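Side-chain contact in phenol hydroxylase component phN (Pseudomonas stutzeri, PDB 3U52), which probably hydroxylates phenol as the diiron-bearing component of a multicomponent bacterial monooxygenase: residues R168-S173 and T337-Y342. Sequence-based numbering, arbitrary orientation.
Sequences RVWYLS and TTFYQY. With XE (xenon), chain R.
Phe339 drives the edge of its ring toward the face of Tyr171 in an offset T-shaped pair, with planes at 85° and CE2 of Phe339 3.6 Å from CG of Tyr171. A phenyl suits this place because its faintly positive C-H edge meets an electron-rich face and brings no polar group into a buried spot. Trp170 meets Phe339 obliquely, its CH2 4.0 Å from CE2 of Phe339. Tyr342 turns its own edge toward the indole face, planes at 71°, while its CB rests 3.8 Å from CZ2 of Trp170. The four rings form a buried aromatic cluster that joins the loop between helices 162-166 and 173-184 to helix 331-342.

A xenon atom sits over the centre of the indole, 3.7 Å from CD2 of Trp170, and lies over one face of Tyr342, 3.8 Å from CD2 of that residue; Pro396 completes this pocket. CB of Tyr171 lies against the opposite indole face, toward its rim. With CG of Trp170 between the backbone N and carbonyl carbon (chi1 68°), the broad ring reaches both Phe339 and Tyr342. Replacing the indole of Trp170 with the methyl of an alanine would probably open a gap beside Phe339 and Tyr342 and strip the xenon pocket of one wall.

Trp170 also suits its place through NE1, which bonds Ala345 O; each tyrosine gives the cluster a ring and sends its hydroxyl to a polar partner, Tyr171 OH to Asn347 OD1 and Tyr342 OH to Thr394 O.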
ATOM      1  N   ARG A 168      22.563 -26.265  -9.269  1.00 20.76           N
ATOM      2  CA  ARG A 168      23.735 -27.024  -8.810  1.00 21.80           C
ATOM      3  C   ARG A 168      23.472 -27.912  -7.626  1.00 22.30           C
ATOM      4  O   ARG A 168      23.884 -29.073  -7.634  1.00 23.66           O
ATOM      5  CB  ARG A 168      24.919 -26.093  -8.494  1.00 21.15           C
ATOM      6  CG  ARG A 168      25.398 -25.314  -9.717  1.00 19.12           C
ATOM      7  CD  ARG A 168      26.430 -24.249  -9.400  1.00 19.26           C
ATOM      8  NE  ARG A 168      26.865 -23.559 -10.630  1.00 22.15           N
ATOM      9  CZ  ARG A 168      26.108 -22.731 -11.368  1.00 22.95           C
ATOM     10  NH1 ARG A 168      24.850 -22.427 -11.038  1.00 21.77           N
ATOM     11  NH2 ARG A 168      26.619 -22.200 -12.471  1.00 24.17           N
ATOM     12  N   VAL A 169      22.833 -27.367  -6.602  1.00 22.30           N
ATOM     13  CA  VAL A 169      22.682 -28.045  -5.316  1.00 23.04           C
ATOM     14  C   VAL A 169      21.884 -29.332  -5.388  1.00 22.56           C
ATOM     15  O   VAL A 169      20.827 -29.392  -6.002  1.00 21.94           O
ATOM     16  CB  VAL A 169      22.067 -27.109  -4.224  1.00 22.61           C
ATOM     17  CG1 VAL A 169      21.834 -27.864  -2.944  1.00 24.29           C
ATOM     18  CG2 VAL A 169      22.983 -25.918  -3.939  1.00 22.84           C
ATOM     19  N   TRP A 170      22.386 -30.350  -4.690  1.00 21.83           N
ATOM     20  CA  TRP A 170      21.834 -31.688  -4.767  1.00 22.51           C
ATOM     21  C   TRP A 170      20.310 -31.721  -4.672  1.00 22.01           C
ATOM     22  O   TRP A 170      19.656 -32.184  -5.603  1.00 21.65           O
ATOM     23  CB  TRP A 170      22.560 -32.663  -3.778  1.00 22.77           C
ATOM     24  CG  TRP A 170      22.313 -32.363  -2.313  1.00 25.29           C
ATOM     25  CD1 TRP A 170      22.963 -31.428  -1.526  1.00 23.54           C
ATOM     26  CD2 TRP A 170      21.341 -33.008  -1.461  1.00 26.54           C
ATOM     27  NE1 TRP A 170      22.419 -31.424  -0.242  1.00 23.59           N
ATOM     28  CE2 TRP A 170      21.426 -32.384  -0.172  1.00 27.23           C
ATOM     29  CE3 TRP A 170      20.370 -34.016  -1.665  1.00 28.54           C
ATOM     30  CZ2 TRP A 170      20.585 -32.772   0.912  1.00 23.86           C
ATOM     31  CZ3 TRP A 170      19.536 -34.408  -0.563  1.00 23.06           C
ATOM     32  CH2 TRP A 170      19.667 -33.803   0.699  1.00 22.23           C
ATOM     33  N   TYR A 171      19.725 -31.189  -3.598  1.00 20.83           N
ATOM     34  CA  TYR A 171      18.281 -31.385  -3.352  1.00 20.41           C
ATOM     35  C   TYR A 171      17.376 -30.515  -4.283  1.00 19.74           C
ATOM     36  O   TYR A 171      16.217 -30.812  -4.528  1.00 18.92           O
ATOM     37  CB  TYR A 171      17.991 -31.144  -1.850  1.00 21.18           C
ATOM     38  CG  TYR A 171      17.922 -29.666  -1.461  1.00 22.75           C
ATOM     39  CD1 TYR A 171      16.704 -28.990  -1.548  1.00 25.59           C
ATOM     40  CD2 TYR A 171      19.039 -28.965  -1.021  1.00 21.61           C
ATOM     41  CE1 TYR A 171      16.595 -27.674  -1.238  1.00 26.49           C
ATOM     42  CE2 TYR A 171      18.948 -27.613  -0.696  1.00 24.29           C
ATOM     43  CZ  TYR A 171      17.689 -26.978  -0.818  1.00 27.02           C
ATOM     44  OH  TYR A 171      17.442 -25.645  -0.558  1.00 26.34           O
ATOM     45  N   LEU A 172      17.931 -29.417  -4.786  1.00 19.21           N
ATOM     46  CA  LEU A 172      17.244 -28.566  -5.774  1.00 17.77           C
ATOM     47  C   LEU A 172      17.181 -29.171  -7.178  1.00 18.64           C
ATOM     48  O   LEU A 172      16.424 -28.680  -8.023  1.00 16.88           O
ATOM     49  CB  LEU A 172      17.929 -27.171  -5.833  1.00 18.35           C
ATOM     50  CG  LEU A 172      17.866 -26.478  -4.454  1.00 18.23           C
ATOM     51  CD1 LEU A 172      18.708 -25.203  -4.420  1.00 18.85           C
ATOM     52  CD2 LEU A 172      16.393 -26.151  -4.153  1.00 15.76           C
ATOM     53  N   SER A 173      17.936 -30.237  -7.446  1.00 17.93           N
ATOM     54  CA  SER A 173      17.680 -30.980  -8.694  1.00 19.39           C
ATOM     55  C   SER A 173      16.282 -31.654  -8.759  1.00 18.68           C
ATOM     56  O   SER A 173      15.818 -31.977  -9.852  1.00 18.60           O
ATOM     57  CB  SER A 173      18.785 -32.003  -8.997  1.00 19.38           C
ATOM     58  OG  SER A 173      18.524 -33.232  -8.256  1.00 22.01           O
ATOM     59  N   THR A 337      14.300 -36.106   8.654  1.00 16.61           N
ATOM     60  CA  THR A 337      15.458 -36.943   9.051  1.00 19.29           C
ATOM     61  C   THR A 337      16.618 -37.063   7.958  1.00 17.42           C
ATOM     62  O   THR A 337      17.838 -36.995   8.283  1.00 15.21           O
ATOM     63  CB  THR A 337      14.787 -38.208   9.708  1.00 20.39           C
ATOM     64  OG1 THR A 337      14.923 -38.226  11.134  1.00 28.12           O
ATOM     65  CG2 THR A 337      14.907 -39.430   9.040  1.00 22.28           C
ATOM     66  N   THR A 338      16.252 -37.122   6.688  1.00 16.19           N
ATOM     67  CA  THR A 338      17.188 -37.021   5.569  1.00 17.53           C
ATOM     68  C   THR A 338      17.906 -35.683   5.542  1.00 17.72           C
ATOM     69  O   THR A 338      19.141 -35.638   5.443  1.00 17.47           O
ATOM     70  CB  THR A 338      16.423 -37.220   4.251  1.00 17.68           C
ATOM     71  OG1 THR A 338      15.896 -38.554   4.291  1.00 19.00           O
ATOM     72  CG2 THR A 338      17.312 -37.030   3.015  1.00 16.71           C
ATOM     73  N   PHE A 339      17.150 -34.584   5.640  1.00 18.00           N
ATOM     74  CA  PHE A 339      17.750 -33.262   5.564  1.00 18.59           C
ATOM     75  C   PHE A 339      18.575 -32.977   6.801  1.00 18.16           C
ATOM     76  O   PHE A 339      19.647 -32.356   6.709  1.00 18.66           O
ATOM     77  CB  PHE A 339      16.706 -32.179   5.301  1.00 19.53           C
ATOM     78  CG  PHE A 339      16.318 -32.069   3.828  1.00 22.04           C
ATOM     79  CD1 PHE A 339      15.164 -32.654   3.348  1.00 24.46           C
ATOM     80  CD2 PHE A 339      17.142 -31.412   2.940  1.00 24.53           C
ATOM     81  CE1 PHE A 339      14.795 -32.526   2.007  1.00 28.25           C
ATOM     82  CE2 PHE A 339      16.783 -31.255   1.603  1.00 26.58           C
ATOM     83  CZ  PHE A 339      15.617 -31.844   1.129  1.00 27.31           C
ATOM     84  N   TYR A 340      18.119 -33.452   7.947  1.00 16.75           N
ATOM     85  CA  TYR A 340      18.901 -33.305   9.206  1.00 17.32           C
ATOM     86  C   TYR A 340      20.368 -33.823   9.046  1.00 17.67           C
ATOM     87  O   TYR A 340      21.324 -33.119   9.382  1.00 19.22           O
ATOM     88  CB  TYR A 340      18.167 -34.044  10.353  1.00 17.57           C
ATOM     89  CG  TYR A 340      18.808 -33.939  11.697  1.00 17.04           C
ATOM     90  CD1 TYR A 340      19.819 -34.824  12.077  1.00 18.78           C
ATOM     91  CD2 TYR A 340      18.432 -32.954  12.575  1.00 17.15           C
ATOM     92  CE1 TYR A 340      20.443 -34.729  13.325  1.00 21.04           C
ATOM     93  CE2 TYR A 340      19.032 -32.866  13.853  1.00 19.78           C
ATOM     94  CZ  TYR A 340      20.043 -33.741  14.197  1.00 19.72           C
ATOM     95  OH  TYR A 340      20.611 -33.614  15.431  1.00 20.20           O
ATOM     96  N   GLN A 341      20.542 -35.047   8.528  1.00 18.19           N
ATOM     97  CA  GLN A 341      21.880 -35.670   8.444  1.00 18.50           C
ATOM     98  C   GLN A 341      22.713 -35.145   7.305  1.00 17.55           C
ATOM     99  O   GLN A 341      23.933 -35.307   7.286  1.00 18.46           O
ATOM    100  CB  GLN A 341      21.741 -37.193   8.347  1.00 18.41           C
ATOM    101  CG  GLN A 341      21.192 -37.696   7.009  1.00 18.63           C
ATOM    102  CD  GLN A 341      20.743 -39.126   7.099  1.00 22.15           C
ATOM    103  OE1 GLN A 341      19.703 -39.431   7.690  1.00 25.54           O
ATOM    104  NE2 GLN A 341      21.541 -40.022   6.566  1.00 18.59           N
ATOM    105  N   TYR A 342      22.083 -34.505   6.345  1.00 17.46           N
ATOM    106  CA  TYR A 342      22.786 -33.963   5.198  1.00 18.17           C
ATOM    107  C   TYR A 342      22.838 -32.414   5.168  1.00 20.35           C
ATOM    108  O   TYR A 342      23.312 -31.805   4.184  1.00 20.99           O
ATOM    109  CB  TYR A 342      22.152 -34.519   3.937  1.00 18.83           C
ATOM    110  CG  TYR A 342      22.533 -35.969   3.617  1.00 18.28           C
ATOM    111  CD1 TYR A 342      21.575 -36.848   3.141  1.00 19.97           C
ATOM    112  CD2 TYR A 342      23.856 -36.409   3.711  1.00 18.80           C
ATOM    113  CE1 TYR A 342      21.885 -38.148   2.808  1.00 18.78           C
ATOM    114  CE2 TYR A 342      24.199 -37.757   3.387  1.00 17.76           C
ATOM    115  CZ  TYR A 342      23.203 -38.591   2.918  1.00 19.96           C
ATOM    116  OH  TYR A 342      23.447 -39.862   2.514  1.00 20.79           O
TER
HETATM  117 XE    XE R 523      23.941 -35.077   0.106  1.00 32.36          XE